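PDB 2XDH: cohesin from Archaeoglobus fulgidus, which is a non-cellulosomal cohesin domain of a larger archaeal protein and, like related cohesins, probably binds a dockerin module. Local coordinates for residues A[61-65]-A[66-70]. Residues are numbered along the deposited sequence; the frame is centred on the assembly and turned at random.
Unlike the reference sequence in segment 61-65: Gln62 (reference Asn).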
loop_
_atom_site.group_PDB
_atom_site.type_symbol
_atom_site.label_atom_id
_atom_site.label_comp_id
_atom_site.label_asym_id
_atom_site.label_seq_id
_atom_site.Cartn_x
_atom_site.Cartn_y
_atom_site.Cartn_z
ATOM N N TYR A 61 0.799 22.039 19.611
ATOM C CA TYR A 61 1.498 23.097 18.898
ATOM C C TYR A 61 2.113 24.070 19.884
ATOM O O TYR A 61 1.652 24.207 21.014
ATOM C CB TYR A 61 0.578 23.835 17.925
ATOM C CG TYR A 61 -0.510 24.657 18.602
ATOM C CD1 TYR A 61 -0.326 26.009 18.876
ATOM C CD2 TYR A 61 -1.726 24.075 18.959
ATOM C CE1 TYR A 61 -1.327 26.766 19.493
ATOM C CE2 TYR A 61 -2.731 24.822 19.576
ATOM C CZ TYR A 61 -2.521 26.162 19.841
ATOM O OH TYR A 61 -3.519 26.884 20.443
ATOM N N GLN A 62 3.166 24.741 19.454
ATOM C CA GLN A 62 3.802 25.738 20.295
ATOM C C GLN A 62 4.269 26.875 19.409
ATOM O O GLN A 62 4.975 26.651 18.424
ATOM C CB GLN A 62 4.966 25.120 21.076
ATOM C CG GLN A 62 5.969 26.133 21.639
ATOM C CD GLN A 62 5.366 27.052 22.690
ATOM O OE1 GLN A 62 6.057 27.905 23.255
ATOM N NE2 GLN A 62 4.075 26.884 22.959
ATOM N N VAL A 63 3.846 28.091 19.738
ATOM C CA VAL A 63 4.224 29.261 18.950
ATOM C C VAL A 63 5.376 29.969 19.635
ATOM O O VAL A 63 5.234 30.437 20.760
ATOM C CB VAL A 63 3.057 30.247 18.800
ATOM C CG1 VAL A 63 3.502 31.488 18.021
ATOM C CG2 VAL A 63 1.868 29.576 18.126
ATOM N N GLU A 64 6.520 30.037 18.964
ATOM C CA GLU A 64 7.683 30.711 19.523
ATOM C C GLU A 64 8.381 31.547 18.468
ATOM O O GLU A 64 8.896 31.028 17.480
ATOM C CB GLU A 64 8.651 29.713 20.168
ATOM C CG GLU A 64 9.097 28.568 19.270
ATOM C CD GLU A 64 9.835 27.483 20.041
ATOM O OE1 GLU A 64 9.638 27.384 21.273
ATOM O OE2 GLU A 64 10.614 26.732 19.415
ATOM N N GLY A 65 8.391 32.856 18.686
ATOM C CA GLY A 65 8.921 33.777 17.707
ATOM C C GLY A 65 8.084 33.695 16.447
ATOM O O GLY A 65 6.850 33.683 16.502
ATOM N N ASN A 66 8.756 33.628 15.308
ATOM C CA ASN A 66 8.065 33.539 14.032
ATOM C C ASN A 66 7.925 32.108 13.534
ATOM O O ASN A 66 7.934 31.860 12.334
ATOM C CB ASN A 66 8.779 34.392 12.985
ATOM C CG ASN A 66 8.396 35.859 13.077
ATOM O OD1 ASN A 66 7.573 36.247 13.910
ATOM N ND2 ASN A 66 8.996 36.684 12.223
ATOM N N GLN A 67 7.792 31.158 14.450
ATOM C CA GLN A 67 7.531 29.793 14.011
ATOM C C GLN A 67 6.554 29.033 14.891
ATOM O O GLN A 67 6.502 29.224 16.101
ATOM C CB GLN A 67 8.827 29.007 13.785
ATOM C CG GLN A 67 9.728 28.831 14.972
ATOM C CD GLN A 67 11.091 28.290 14.558
ATOM O OE1 GLN A 67 11.612 28.644 13.500
ATOM N NE2 GLN A 67 11.667 27.419 15.385
ATOM N N ILE A 68 5.755 28.192 14.250
ATOM C CA ILE A 68 4.791 27.362 14.941
ATOM C C ILE A 68 5.280 25.924 14.856
ATOM O O ILE A 68 5.395 25.373 13.767
ATOM C CB ILE A 68 3.414 27.459 14.271
ATOM C CG1 ILE A 68 3.009 28.932 14.133
ATOM C CG2 ILE A 68 2.384 26.651 15.068
ATOM C CD1 ILE A 68 1.948 29.188 13.066
ATOM N N LYS A 69 5.612 25.337 15.998
ATOM C CA LYS A 69 5.993 23.935 16.040
ATOM C C LYS A 69 4.740 23.117 16.263
ATOM O O LYS A 69 3.975 23.369 17.196
ATOM C CB LYS A 69 7.009 23.678 17.163
ATOM C CG LYS A 69 8.336 24.404 16.955
ATOM C CD LYS A 69 9.405 23.979 17.949
ATOM C CE LYS A 69 10.768 24.528 17.538
ATOM N NZ LYS A 69 11.844 24.228 18.529
ATOM N N VAL A 70 4.529 22.131 15.405
ATOM C CA VAL A 70 3.322 21.341 15.449
ATOM C C VAL A 70 3.691 19.884 15.557
ATOM O O VAL A 70 4.585 19.410 14.857
ATOM C CB VAL A 70 2.471 21.536 14.169
ATOM C CG1 VAL A 70 1.301 20.552 14.154
ATOM C CG2 VAL A 70 1.990 22.981 14.074
#
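Glu64 and Lys69 face each other diagonally across a tight beta hairpin. The extended Lys69 side chain starts at CB, 3.8 Å from Gln62 O. It then passes across the end of Glu64 at a slant, with Lys69 CD 4.1 Å from Glu64 CD. At the tip, Lys69 NZ makes a salt bridge to Glu64 OE2 at 2.9 Å, although the exact place of that oxygen is uncertain. Glu64 CG lies between its own N and carbonyl carbon (chi1 54°), and the chain extends from there toward the lysine. With alanine in place of Glu64, the Lys69 ammonium is likely to lose this partner and turn more freely. In the backbone, Glu64 N donates to Gln67 O at 3.0 Å. The return bond, Gln67 N to Glu64 O, is longer at 3.2 Å. Together they make the hydrogen-bonded pair next to the turn. The return bond closes the type II' turn from Glu64 to Gln67, which the positive phi of Gly65 (63°) fits. On the other face, Val63 CG2 meets Ile68 CG1 at 4.2 Å. That apolar face packs on Val45 of strand 43-50, and Ile68 also touches Val87 of strand 82-91. Strand 67-74 continues the sheet by pairing with strand 17-38.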